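Histidine triad (HIT) protein (Clostridium difficile, PDB 4EGU) binds guanosine-5'-monophosphate and a zinc ion and, as a member of the histidine triad family, is probably a nucleotide phosphoramidase or related nucleotide hydrolase or transferase. Local coordinates at residues Lys47-Leu52 / Asp57-Ile62; Lys77-Thr82 / Ile105-Lys110; Cys6-Ile11 / Leu28-Leu33; Ile41-Lys46 / Ser64-Val69. All coordinates share one frame; numbering follows the deposited sequence.

How the contacts relate
Contacts 2, 3 and 4 each use a strand of one antiparallel sheet, with the nucleotide and zinc on one side of it and helix 61-77 on the other; contact 1 lies beyond the end of strand 39-45. Contact 3 holds the base and ribose of GMP and gives C6 and C9 to the zinc; contact 1 supplies H48, whose ND1 lies 3.5 Å from C9 SG. Contact 4 is the central one. Its strand pairs with that of contact 3 (F30 O to L42 N, 2.8 Å) and with that of contact 2 (I41 O to I105 N, 2.8 Å), and helix 61-77 also enters contact 1, whose I62 touches P45. The centres of contacts 1 and 2 are about 26 Å apart.

Contact 1. Residues Lys47-Leu52 / Asp57-Ile62. With ZN (zinc ion), chain D.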
loop_
_atom_site.group_PDB
_atom_site.type_symbol
_atom_site.label_atom_id
_atom_site.label_comp_id
_atom_site.label_asym_id
_atom_site.label_seq_id
_atom_site.Cartn_x
_atom_site.Cartn_y
_atom_site.Cartn_z
ATOM N N LYS A 47 3.950 7.110 16.213
ATOM C CA LYS A 47 3.021 8.238 16.264
ATOM C C LYS A 47 1.645 7.784 15.781
ATOM O O LYS A 47 1.526 7.068 14.788
ATOM C CB LYS A 47 3.519 9.391 15.383
ATOM C CG LYS A 47 2.568 10.577 15.303
ATOM C CD LYS A 47 3.186 11.778 14.568
ATOM C CE LYS A 47 2.198 12.931 14.382
ATOM N NZ LYS A 47 1.780 13.507 15.675
ATOM N N HIS A 48 0.597 8.198 16.474
ATOM C CA HIS A 48 -0.770 7.885 16.076
ATOM C C HIS A 48 -1.300 8.846 15.012
ATOM O O HIS A 48 -1.378 10.058 15.216
ATOM C CB HIS A 48 -1.686 7.960 17.308
ATOM C CG HIS A 48 -3.101 7.610 17.011
ATOM N ND1 HIS A 48 -3.654 6.374 17.293
ATOM C CD2 HIS A 48 -4.066 8.334 16.401
ATOM C CE1 HIS A 48 -4.908 6.369 16.880
ATOM N NE2 HIS A 48 -5.179 7.540 16.329
ATOM N N TYR A 49 -1.698 8.266 13.885
ATOM C CA TYR A 49 -2.543 8.898 12.882
ATOM C C TYR A 49 -3.767 8.008 12.741
ATOM O O TYR A 49 -3.627 6.782 12.706
ATOM C CB TYR A 49 -1.856 8.961 11.509
ATOM C CG TYR A 49 -0.657 9.817 11.426
ATOM C CD1 TYR A 49 -0.796 11.187 11.196
ATOM C CD2 TYR A 49 0.606 9.268 11.471
ATOM C CE1 TYR A 49 0.294 11.992 11.056
ATOM C CE2 TYR A 49 1.708 10.071 11.343
ATOM C CZ TYR A 49 1.550 11.432 11.130
ATOM O OH TYR A 49 2.669 12.219 10.992
ATOM N N ASP A 50 -4.964 8.576 12.628
ATOM C CA ASP A 50 -6.146 7.742 12.594
ATOM C C ASP A 50 -6.197 6.865 11.326
ATOM O O ASP A 50 -6.730 5.768 11.357
ATOM C CB ASP A 50 -7.434 8.585 12.626
ATOM C CG ASP A 50 -7.678 9.319 13.934
ATOM O OD1 ASP A 50 -7.082 8.990 14.965
ATOM O OD2 ASP A 50 -8.528 10.240 13.920
ATOM N N SER A 51 -5.679 7.384 10.212
ATOM C CA SER A 51 -5.767 6.732 8.901
ATOM C C SER A 51 -4.901 7.502 7.920
ATOM O O SER A 51 -4.414 8.588 8.221
ATOM C CB SER A 51 -7.203 6.723 8.372
ATOM O OG SER A 51 -7.583 7.996 7.892
ATOM N N LEU A 52 -4.762 6.955 6.716
ATOM C CA LEU A 52 -3.981 7.587 5.669
ATOM C C LEU A 52 -4.439 9.016 5.356
ATOM O O LEU A 52 -3.620 9.901 5.111
ATOM C CB LEU A 52 -4.032 6.701 4.412
ATOM C CG LEU A 52 -3.339 7.236 3.182
ATOM C CD1 LEU A 52 -1.875 7.480 3.406
ATOM C CD2 LEU A 52 -3.551 6.253 2.042
ATOM N N ASP A 57 0.095 16.259 3.983
ATOM C CA ASP A 57 1.043 16.039 2.898
ATOM C C ASP A 57 2.483 16.148 3.379
ATOM O O ASP A 57 3.315 15.337 2.988
ATOM C CB ASP A 57 0.832 17.017 1.754
ATOM C CG ASP A 57 -0.472 16.805 1.005
ATOM O OD1 ASP A 57 -1.114 15.748 1.160
ATOM O OD2 ASP A 57 -0.834 17.712 0.233
ATOM N N LYS A 58 2.777 17.143 4.211
ATOM C CA LYS A 58 4.156 17.404 4.585
ATOM C C LYS A 58 4.725 16.319 5.525
ATOM O O LYS A 58 5.929 16.300 5.738
ATOM C CB LYS A 58 4.313 18.797 5.189
ATOM C CG LYS A 58 3.758 18.934 6.565
ATOM C CD LYS A 58 3.993 20.357 7.052
ATOM C CE LYS A 58 3.709 20.523 8.526
ATOM N NZ LYS A 58 4.133 21.875 8.980
ATOM N N GLU A 59 3.876 15.419 6.036
ATOM C CA GLU A 59 4.298 14.311 6.895
ATOM C C GLU A 59 4.231 12.972 6.181
ATOM O O GLU A 59 4.439 11.925 6.832
ATOM C CB GLU A 59 3.473 14.286 8.198
ATOM C CG GLU A 59 3.745 15.518 9.043
ATOM C CD GLU A 59 2.878 15.703 10.257
ATOM O OE1 GLU A 59 2.150 14.778 10.653
ATOM O OE2 GLU A 59 2.944 16.808 10.819
ATOM N N MET A 60 4.015 12.967 4.871
ATOM C CA MET A 60 3.822 11.702 4.173
ATOM C C MET A 60 5.095 10.883 4.082
ATOM O O MET A 60 5.033 9.719 3.760
ATOM C CB MET A 60 3.225 11.935 2.778
ATOM C CG MET A 60 2.488 10.716 2.212
ATOM S SD MET A 60 1.068 10.186 3.155
ATOM C CE MET A 60 -0.068 11.518 2.825
ATOM N N ASP A 61 6.234 11.449 4.436
ATOM C CA ASP A 61 7.462 10.690 4.495
ATOM C C ASP A 61 7.380 9.507 5.462
ATOM O O ASP A 61 8.154 8.565 5.320
ATOM C CB ASP A 61 8.676 11.578 4.813
ATOM C CG ASP A 61 8.506 12.432 6.073
ATOM O OD1 ASP A 61 7.479 12.347 6.781
ATOM O OD2 ASP A 61 9.438 13.214 6.355
ATOM N N ILE A 62 6.450 9.512 6.422
ATOM C CA ILE A 62 6.315 8.328 7.266
ATOM C C ILE A 62 5.960 7.115 6.408
ATOM O O ILE A 62 6.368 5.988 6.714
ATOM C CB ILE A 62 5.314 8.557 8.420
ATOM C CG1 ILE A 62 5.341 7.386 9.407
ATOM C CG2 ILE A 62 3.909 8.780 7.915
ATOM C CD1 ILE A 62 6.688 7.104 10.052
HETATM ZN ZN ZN D . -2.822 4.700 18.132
#
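A tyrosine-carboxylate hydrogen bond with a small apolar flank joins the loop after strand 39-45 to the turn that leads into helix 61-77. The buried Y49 reaches a partly exposed E59, Y49 OH donating to E59 OE1 at 2.6 Å. The oxygen sits at the edge of the phenol, in the ring plane, yet the hydroxyl meets it on the anti side and 33° out of the carboxylate plane. On the other side of the hydroxyl, I62 CG2 approaches Y49 CE2 obliquely at 4.3 Å, while L52 CD1 meets M60 SD at 4.0 Å, the two side chains crossing at about a right angle. H48 faces the other way: ND1 binds zinc at 2.0 Å, and NE2 donates in its ring plane to D50 OD1 at 2.8 Å, which fixes the imidazole in rotation. The short bond to E59 would likewise fix the phenol hydroxyl, and K47 NZ, 5.2 Å from E59 OE1 and not in contact, may help keep E59 ionised.

Contact 2. Residues Lys77-Thr82 / Ile105-Lys110; sequences KGFDQT and ILAGKK
F79 and A107 form the tight part of this contact, where the turn after helix 61-77 leans on the end of strand 103-107. The methyl of A107 lies over one face of the phenyl ring of F79, offset toward its rim, with CB 3.6 Å from the ring centroid and 21° off the normal, a CH-pi contact. A107 CB comes closest to F79 CG, at 3.5 Å. A107 has only this one carbon to offer, and with F79 CG between the backbone N and the carbonyl carbon (chi1 62°), the ring turns a face to the methyl. Farther out, F79 CE2 meets I105 CG2 at 3.9 Å; the two side chains cross at about a right angle, and the methyl approaches the ring obliquely. Y39, on the neighbouring strand, and I73 and A74 of helix 61-77 also touch F79.

The other side is looser and wet. T82 and G108 are exposed, and a water spans the gap between them, accepting from T82 OG1 at 2.7 Å and from G108 N at 2.9 Å. G108 turns the chain out of the strand with a positive phi of 93°. Direct cohesion between the two segments is thus apolar, through one ring and two methyl groups, while the polar link on the exposed side is made through solvent.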
loop_
_atom_site.group_PDB
_atom_site.type_symbol
_atom_site.label_atom_id
_atom_site.label_comp_id
_atom_site.label_asym_id
_atom_site.label_seq_id
_atom_site.Cartn_x
_atom_site.Cartn_y
_atom_site.Cartn_z
ATOM N N LYS A 77 13.883 -11.903 5.360
ATOM C CA LYS A 77 13.067 -13.119 5.453
ATOM C C LYS A 77 13.054 -13.967 4.183
ATOM O O LYS A 77 12.600 -15.096 4.206
ATOM C CB LYS A 77 11.629 -12.748 5.819
ATOM C CG LYS A 77 11.477 -12.108 7.179
ATOM C CD LYS A 77 12.119 -12.948 8.274
ATOM C CE LYS A 77 11.596 -12.552 9.641
ATOM N NZ LYS A 77 11.973 -13.541 10.693
ATOM N N GLY A 78 13.520 -13.406 3.068
ATOM C CA GLY A 78 13.576 -14.126 1.798
ATOM C C GLY A 78 12.375 -13.958 0.879
ATOM O O GLY A 78 12.359 -14.467 -0.262
ATOM N N PHE A 79 11.347 -13.271 1.355
ATOM C CA PHE A 79 10.201 -13.085 0.485
ATOM C C PHE A 79 10.369 -11.908 -0.475
ATOM O O PHE A 79 9.479 -11.634 -1.278
ATOM C CB PHE A 79 8.848 -13.107 1.229
ATOM C CG PHE A 79 8.651 -12.013 2.254
ATOM C CD1 PHE A 79 8.786 -12.280 3.608
ATOM C CD2 PHE A 79 8.248 -10.743 1.869
ATOM C CE1 PHE A 79 8.568 -11.291 4.553
ATOM C CE2 PHE A 79 8.028 -9.752 2.811
ATOM C CZ PHE A 79 8.189 -10.025 4.152
ATOM N N ASP A 80 11.535 -11.259 -0.438
ATOM C CA ASP A 80 11.913 -10.379 -1.528
ATOM C C ASP A 80 11.924 -11.099 -2.883
ATOM O O ASP A 80 11.567 -10.529 -3.907
ATOM C CB ASP A 80 13.266 -9.678 -1.280
ATOM C CG ASP A 80 14.467 -10.618 -1.140
ATOM O OD1 ASP A 80 14.301 -11.742 -0.632
ATOM O OD2 ASP A 80 15.593 -10.176 -1.479
ATOM N N GLN A 81 12.343 -12.358 -2.879
ATOM C CA GLN A 81 12.475 -13.174 -4.094
ATOM C C GLN A 81 11.165 -13.838 -4.517
ATOM O O GLN A 81 10.899 -14.026 -5.693
ATOM C CB GLN A 81 13.579 -14.232 -3.894
ATOM C CG GLN A 81 14.975 -13.621 -3.825
ATOM C CD GLN A 81 15.448 -13.062 -5.173
ATOM O OE1 GLN A 81 14.759 -13.185 -6.189
ATOM N NE2 GLN A 81 16.627 -12.445 -5.179
ATOM N N THR A 82 10.338 -14.185 -3.544
ATOM C CA THR A 82 9.122 -14.932 -3.818
ATOM C C THR A 82 7.916 -14.024 -4.055
ATOM O O THR A 82 7.024 -14.405 -4.817
ATOM C CB THR A 82 8.834 -15.970 -2.706
ATOM O OG1 THR A 82 8.880 -15.311 -1.433
ATOM C CG2 THR A 82 9.847 -17.072 -2.731
ATOM N N ILE A 105 1.633 -6.528 5.526
ATOM C CA ILE A 105 2.456 -7.273 4.584
ATOM C C ILE A 105 1.968 -8.717 4.615
ATOM O O ILE A 105 1.936 -9.331 5.681
ATOM C CB ILE A 105 3.951 -7.303 4.956
ATOM C CG1 ILE A 105 4.539 -5.952 5.352
ATOM C CG2 ILE A 105 4.746 -7.911 3.800
ATOM C CD1 ILE A 105 5.960 -6.093 5.939
ATOM N N LEU A 106 1.608 -9.241 3.442
ATOM C CA LEU A 106 1.259 -10.661 3.287
ATOM C C LEU A 106 2.316 -11.319 2.424
ATOM O O LEU A 106 2.639 -10.814 1.349
ATOM C CB LEU A 106 -0.093 -10.834 2.610
ATOM C CG LEU A 106 -1.274 -10.161 3.320
ATOM C CD1 LEU A 106 -2.563 -10.471 2.558
ATOM C CD2 LEU A 106 -1.425 -10.527 4.769
ATOM N N ALA A 107 2.842 -12.474 2.839
ATOM C CA ALA A 107 3.874 -13.151 2.048
ATOM C C ALA A 107 3.979 -14.615 2.464
ATOM O O ALA A 107 3.353 -15.054 3.423
ATOM C CB ALA A 107 5.228 -12.472 2.210
ATOM N N GLY A 108 4.802 -15.354 1.721
ATOM C CA GLY A 108 5.162 -16.719 2.089
ATOM C C GLY A 108 4.281 -17.774 1.465
ATOM O O GLY A 108 4.411 -18.941 1.792
ATOM N N LYS A 109 3.387 -17.365 0.581
ATOM C CA LYS A 109 2.515 -18.261 -0.167
ATOM C C LYS A 109 2.032 -17.496 -1.400
ATOM O O LYS A 109 2.058 -16.266 -1.450
ATOM C CB LYS A 109 1.300 -18.722 0.657
ATOM C CG LYS A 109 0.281 -17.634 0.968
ATOM C CD LYS A 109 -0.915 -18.159 1.737
ATOM C CE LYS A 109 -2.050 -18.483 0.873
ATOM N NZ LYS A 109 -3.230 -18.832 1.673
ATOM N N LYS A 110 1.559 -18.252 -2.385
ATOM C CA LYS A 110 0.928 -17.645 -3.544
ATOM C C LYS A 110 -0.422 -17.075 -3.110
ATOM O O LYS A 110 -1.333 -17.839 -2.789
ATOM C CB LYS A 110 0.751 -18.643 -4.681
ATOM C CG LYS A 110 -0.030 -18.076 -5.876
ATOM C CD LYS A 110 0.646 -16.864 -6.514
ATOM C CE LYS A 110 0.161 -16.607 -7.953
ATOM N NZ LYS A 110 -0.997 -15.661 -8.051
HETATM O O HOH W 1 6.320 -14.901 -0.670
#

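Contact 3. Residues Cys6-Ile11 / Leu28-Leu33. With ZN (zinc ion), chain D; 5GP (guanosine-5'-monophosphate), chain C.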
loop_
_atom_site.group_PDB
_atom_site.type_symbol
_atom_site.label_atom_id
_atom_site.label_comp_id
_atom_site.label_asym_id
_atom_site.label_seq_id
_atom_site.Cartn_x
_atom_site.Cartn_y
_atom_site.Cartn_z
ATOM N N CYS A 6 -6.599 2.959 21.896
ATOM C CA CYS A 6 -5.939 2.484 20.686
ATOM C C CYS A 6 -5.012 1.312 20.974
ATOM O O CYS A 6 -3.985 1.467 21.620
ATOM C CB CYS A 6 -5.156 3.617 20.024
ATOM S SG CYS A 6 -4.397 3.051 18.494
ATOM N N ILE A 7 -5.361 0.139 20.464
ATOM C CA ILE A 7 -4.579 -1.057 20.670
ATOM C C ILE A 7 -3.160 -0.844 20.123
ATOM O O ILE A 7 -2.191 -1.286 20.727
ATOM C CB ILE A 7 -5.243 -2.292 19.993
ATOM C CG1 ILE A 7 -6.600 -2.614 20.624
ATOM C CG2 ILE A 7 -4.321 -3.509 20.053
ATOM C CD1 ILE A 7 -7.422 -3.595 19.802
ATOM N N PHE A 8 -3.023 -0.198 18.965
ATOM C CA PHE A 8 -1.695 -0.078 18.352
ATOM C C PHE A 8 -0.814 0.944 19.072
ATOM O O PHE A 8 0.402 0.761 19.091
ATOM C CB PHE A 8 -1.770 0.181 16.854
ATOM C CG PHE A 8 -2.266 -0.994 16.027
ATOM C CD1 PHE A 8 -2.607 -2.225 16.585
ATOM C CD2 PHE A 8 -2.393 -0.855 14.659
ATOM C CE1 PHE A 8 -3.068 -3.279 15.786
ATOM C CE2 PHE A 8 -2.847 -1.897 13.867
ATOM C CZ PHE A 8 -3.185 -3.116 14.429
ATOM N N CYS A 9 -1.382 1.988 19.681
ATOM C CA CYS A 9 -0.569 2.845 20.541
ATOM C C CYS A 9 -0.005 2.032 21.705
ATOM O O CYS A 9 1.148 2.193 22.090
ATOM C CB CYS A 9 -1.375 4.024 21.079
ATOM S SG CYS A 9 -1.600 5.414 19.921
ATOM N N LYS A 10 -0.821 1.159 22.283
ATOM C CA LYS A 10 -0.377 0.342 23.415
ATOM C C LYS A 10 0.659 -0.702 22.976
ATOM O O LYS A 10 1.576 -0.997 23.729
ATOM C CB LYS A 10 -1.560 -0.361 24.075
ATOM C CG LYS A 10 -2.604 0.517 24.718
ATOM C CD LYS A 10 -3.740 -0.362 25.258
ATOM C CE LYS A 10 -4.893 0.446 25.835
ATOM N NZ LYS A 10 -4.534 1.214 27.065
ATOM N N ILE A 11 0.510 -1.262 21.773
ATOM C CA ILE A 11 1.499 -2.185 21.233
ATOM C C ILE A 11 2.808 -1.399 20.917
ATOM O O ILE A 11 3.891 -1.869 21.236
ATOM C CB ILE A 11 0.958 -2.980 19.995
ATOM C CG1 ILE A 11 -0.119 -3.985 20.430
ATOM C CG2 ILE A 11 2.109 -3.672 19.272
ATOM C CD1 ILE A 11 -0.760 -4.768 19.313
ATOM N N LEU A 28 7.366 0.422 14.309
ATOM C CA LEU A 28 7.377 -0.920 14.847
ATOM C C LEU A 28 6.640 -1.817 13.850
ATOM O O LEU A 28 5.641 -1.427 13.271
ATOM C CB LEU A 28 6.646 -1.001 16.211
ATOM C CG LEU A 28 6.487 -2.365 16.895
ATOM C CD1 LEU A 28 7.795 -2.853 17.484
ATOM C CD2 LEU A 28 5.439 -2.252 17.969
ATOM N N ALA A 29 7.119 -3.039 13.684
ATOM C CA ALA A 29 6.382 -4.055 12.944
ATOM C C ALA A 29 6.228 -5.275 13.818
ATOM O O ALA A 29 7.149 -5.622 14.574
ATOM C CB ALA A 29 7.057 -4.433 11.632
ATOM N N PHE A 30 5.081 -5.933 13.728
ATOM C CA PHE A 30 4.769 -7.044 14.588
ATOM C C PHE A 30 3.815 -7.985 13.863
ATOM O O PHE A 30 3.125 -7.595 12.930
ATOM C CB PHE A 30 4.202 -6.550 15.957
ATOM C CG PHE A 30 2.996 -5.621 15.845
ATOM C CD1 PHE A 30 3.132 -4.256 15.602
ATOM C CD2 PHE A 30 1.711 -6.131 15.947
ATOM C CE1 PHE A 30 2.014 -3.431 15.477
ATOM C CE2 PHE A 30 0.598 -5.309 15.839
ATOM C CZ PHE A 30 0.752 -3.962 15.593
ATOM N N ASN A 31 3.763 -9.234 14.283
ATOM C CA ASN A 31 2.872 -10.167 13.608
ATOM C C ASN A 31 1.416 -9.876 13.899
ATOM O O ASN A 31 1.051 -9.535 15.025
ATOM C CB ASN A 31 3.201 -11.580 14.029
ATOM C CG ASN A 31 4.529 -12.048 13.489
ATOM O OD1 ASN A 31 4.970 -11.651 12.399
ATOM N ND2 ASN A 31 5.155 -12.934 14.226
ATOM N N ASP A 32 0.584 -10.065 12.893
ATOM C CA ASP A 32 -0.840 -9.919 13.085
ATOM C C ASP A 32 -1.319 -11.045 13.999
ATOM O O ASP A 32 -0.897 -12.169 13.821
ATOM C CB ASP A 32 -1.537 -10.001 11.739
ATOM C CG ASP A 32 -2.965 -9.519 11.795
ATOM O OD1 ASP A 32 -3.797 -10.245 12.364
ATOM O OD2 ASP A 32 -3.246 -8.432 11.272
ATOM N N LEU A 33 -2.217 -10.731 14.935
ATOM C CA LEU A 33 -2.776 -11.730 15.848
ATOM C C LEU A 33 -3.576 -12.811 15.114
ATOM O O LEU A 33 -3.668 -13.943 15.589
ATOM C CB LEU A 33 -3.674 -11.035 16.872
ATOM C CG LEU A 33 -4.334 -11.915 17.934
ATOM C CD1 LEU A 33 -3.303 -12.724 18.703
ATOM C CD2 LEU A 33 -5.127 -11.043 18.860
HETATM ZN ZN ZN D . -2.822 4.700 18.132
HETATM P P 5GP C . -7.523 -3.675 9.863
HETATM O O1P 5GP C . -8.634 -4.610 9.439
HETATM O O2P 5GP C . -7.913 -2.585 10.822
HETATM O O3P 5GP C . -6.853 -3.107 8.685
HETATM O "O5'" 5GP C . -6.366 -4.544 10.472
HETATM C "C5'" 5GP C . -6.201 -4.635 11.868
HETATM C "C4'" 5GP C . -5.469 -5.883 12.202
HETATM O "O4'" 5GP C . -5.071 -5.826 13.574
HETATM C "C3'" 5GP C . -6.291 -7.163 12.038
HETATM O "O3'" 5GP C . -5.740 -7.966 10.990
HETATM C "C2'" 5GP C . -6.150 -7.873 13.406
HETATM O "O2'" 5GP C . -5.948 -9.272 13.346
HETATM C "C1'" 5GP C . -4.971 -7.133 14.054
HETATM N N9 5GP C . -5.019 -7.067 15.507
HETATM C C8 5GP C . -6.069 -6.617 16.221
HETATM N N7 5GP C . -5.775 -6.640 17.535
HETATM C C5 5GP C . -4.510 -7.096 17.644
HETATM C C6 5GP C . -3.693 -7.331 18.740
HETATM O O6 5GP C . -4.053 -7.135 19.940
HETATM N N1 5GP C . -2.464 -7.785 18.445
HETATM C C2 5GP C . -2.025 -8.016 17.181
HETATM N N2 5GP C . -0.773 -8.477 17.034
HETATM N N3 5GP C . -2.785 -7.816 16.093
HETATM C C4 5GP C . -4.028 -7.351 16.351
#
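The F30 ring has I11 CG2 over the centre of one face, 3.7 Å from the centroid, and at its edge, in the ring plane, both F8 CE1 and the GMP amino group N2. F8 receives the edge of F30 on one face, in a T-shaped pair with planes at 81° and with F30 CZ 3.9 Å from F8 CE1; the ribose oxygen O4' lies near the plane of F8, at its edge. With F30 CG between the backbone N and the carbonyl carbon (chi1 55°), the ring reaches toward helix 7-12. I11 uses both its branches: CG2 covers F30 and also meets L28 CD2, whereas CD1 lies 3.8 Å from F30 CE2 and extends to the base at N1. This is one wall of the nucleotide pocket of the HIT fold, which N89, E97, V98, H102 and H104 also help to form. Strand 27-31 and the residue after it add two polar bonds: N31 O accepts from GMP N2 at 2.9 Å and, in one of its two conformers, D32 OD2 accepts from the ribose O3' at 2.6 Å. I7 and L33 add apolar contacts to the base. C6 SG and C9 SG each bind zinc at 2.3 Å, with H48 and H100 completing the site, and C6 SG also caps the helix by accepting from C9 N at 3.4 Å.

Contact 4. Residues Ile41-Lys46 / Ser64-Val69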
loop_
_atom_site.group_PDB
_atom_site.type_symbol
_atom_site.label_atom_id
_atom_site.label_comp_id
_atom_site.label_asym_id
_atom_site.label_seq_id
_atom_site.Cartn_x
_atom_site.Cartn_y
_atom_site.Cartn_z
ATOM N N ILE A 41 2.302 -9.414 8.611
ATOM C CA ILE A 41 3.022 -8.479 9.452
ATOM C C ILE A 41 2.350 -7.116 9.362
ATOM O O ILE A 41 1.981 -6.682 8.280
ATOM C CB ILE A 41 4.496 -8.407 8.988
ATOM C CG1 ILE A 41 5.181 -9.763 9.183
ATOM C CG2 ILE A 41 5.242 -7.301 9.722
ATOM C CD1 ILE A 41 6.456 -9.940 8.362
ATOM N N LEU A 42 2.197 -6.462 10.507
ATOM C CA LEU A 42 1.671 -5.102 10.576
ATOM C C LEU A 42 2.844 -4.154 10.795
ATOM O O LEU A 42 3.650 -4.361 11.695
ATOM C CB LEU A 42 0.697 -4.967 11.738
ATOM C CG LEU A 42 -0.589 -5.738 11.554
ATOM C CD1 LEU A 42 -1.320 -5.957 12.864
ATOM C CD2 LEU A 42 -1.500 -4.949 10.620
ATOM N N VAL A 43 2.909 -3.097 9.984
ATOM C CA VAL A 43 3.940 -2.086 10.108
ATOM C C VAL A 43 3.264 -0.783 10.491
ATOM O O VAL A 43 2.361 -0.331 9.781
ATOM C CB VAL A 43 4.746 -1.903 8.797
ATOM C CG1 VAL A 43 5.919 -0.985 9.042
ATOM C CG2 VAL A 43 5.236 -3.250 8.269
ATOM N N VAL A 44 3.644 -0.198 11.627
ATOM C CA VAL A 44 2.944 0.985 12.161
ATOM C C VAL A 44 3.918 2.059 12.600
ATOM O O VAL A 44 4.991 1.749 13.142
ATOM C CB VAL A 44 2.022 0.705 13.355
ATOM C CG1 VAL A 44 1.131 -0.460 13.044
ATOM C CG2 VAL A 44 2.817 0.453 14.649
ATOM N N PRO A 45 3.546 3.329 12.398
ATOM C CA PRO A 45 4.304 4.376 13.058
ATOM C C PRO A 45 4.030 4.306 14.544
ATOM O O PRO A 45 2.938 3.956 14.973
ATOM C CB PRO A 45 3.718 5.667 12.469
ATOM C CG PRO A 45 2.321 5.305 12.127
ATOM C CD PRO A 45 2.321 3.861 11.776
ATOM N N LYS A 46 5.009 4.693 15.336
ATOM C CA LYS A 46 4.782 4.874 16.762
ATOM C C LYS A 46 3.840 6.057 17.021
ATOM O O LYS A 46 3.020 5.999 17.935
ATOM C CB LYS A 46 6.117 5.033 17.491
ATOM C CG LYS A 46 6.906 3.739 17.498
ATOM C CD LYS A 46 8.260 3.862 18.183
ATOM C CE LYS A 46 8.856 2.479 18.393
ATOM N NZ LYS A 46 10.164 2.538 19.064
ATOM N N SER A 64 6.966 6.585 3.242
ATOM C CA SER A 64 8.185 6.128 2.599
ATOM C C SER A 64 9.046 5.329 3.595
ATOM O O SER A 64 9.583 4.284 3.231
ATOM C CB SER A 64 8.942 7.254 1.932
ATOM O OG SER A 64 9.292 8.218 2.835
ATOM N N HIS A 65 9.139 5.803 4.838
ATOM C CA HIS A 65 9.920 5.065 5.804
ATOM C C HIS A 65 9.305 3.680 6.066
ATOM O O HIS A 65 10.044 2.687 6.142
ATOM C CB HIS A 65 10.110 5.838 7.096
ATOM C CG HIS A 65 11.086 5.169 8.005
ATOM N ND1 HIS A 65 12.389 4.880 7.645
ATOM C CD2 HIS A 65 10.922 4.664 9.245
ATOM C CE1 HIS A 65 12.992 4.266 8.650
ATOM N NE2 HIS A 65 12.123 4.134 9.639
ATOM N N ILE A 66 7.984 3.613 6.176
ATOM C CA ILE A 66 7.322 2.335 6.312
ATOM C C ILE A 66 7.685 1.396 5.165
ATOM O O ILE A 66 7.883 0.204 5.381
ATOM C CB ILE A 66 5.809 2.553 6.448
ATOM C CG1 ILE A 66 5.486 3.072 7.863
ATOM C CG2 ILE A 66 5.010 1.308 6.097
ATOM C CD1 ILE A 66 4.040 3.555 8.030
ATOM N N HIS A 67 7.746 1.920 3.938
ATOM C CA HIS A 67 8.090 1.087 2.785
ATOM C C HIS A 67 9.556 0.635 2.769
ATOM O O HIS A 67 9.832 -0.482 2.343
ATOM C CB HIS A 67 7.680 1.759 1.489
ATOM C CG HIS A 67 6.206 1.626 1.212
ATOM N ND1 HIS A 67 5.227 2.318 1.881
ATOM C CD2 HIS A 67 5.542 0.805 0.359
ATOM C CE1 HIS A 67 4.035 1.932 1.426
ATOM N NE2 HIS A 67 4.199 1.017 0.497
ATOM N N VAL A 68 10.490 1.469 3.235
ATOM C CA VAL A 68 11.856 0.996 3.431
ATOM C C VAL A 68 11.856 -0.182 4.425
ATOM O O VAL A 68 12.529 -1.188 4.198
ATOM C CB VAL A 68 12.780 2.136 3.901
ATOM C CG1 VAL A 68 14.132 1.572 4.354
ATOM C CG2 VAL A 68 12.947 3.150 2.781
ATOM N N VAL A 69 11.100 -0.046 5.515
ATOM C CA VAL A 69 10.995 -1.112 6.508
ATOM C C VAL A 69 10.419 -2.393 5.890
ATOM O O VAL A 69 10.946 -3.477 6.137
ATOM C CB VAL A 69 10.199 -0.625 7.725
ATOM C CG1 VAL A 69 9.855 -1.779 8.664
ATOM C CG2 VAL A 69 10.975 0.477 8.443
#
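V43 pushes its CG1 methyl between two side chains of helix 61-77, meeting I66 CG2 at 3.8 Å and V69 CG1 at 4.0 Å. V43 and its two partners point in opposite directions and lie alongside one another. On V43, CG1 lies anti to the backbone N (chi1 -172°), which leaves CG2 to turn toward I105 on the neighbouring strand. I66 is shared between two strand residues: its CG2 branch serves V43, while the CG1 arm carries CD1 to P45 CD, 4.1 Å away, in an oblique approach. The contact is wholly apolar, and all four participating residues are buried. Strand 41-45 and helix 64-69 run at 146° to each other, their axes 9.1 Å apart at the closest point. Y103 packs against I66, I70 against V43 and I62 against P45. On the opposite face of the strand, L42 touches the bound GMP. At the end of the strand, P45 O accepts a hydrogen bond from NE2 of the zinc ligand H100. A long helix packed roughly antiparallel to the central strand on one face of an antiparallel sheet, with the nucleotide on the other, is the α+β arrangement of the HIT fold.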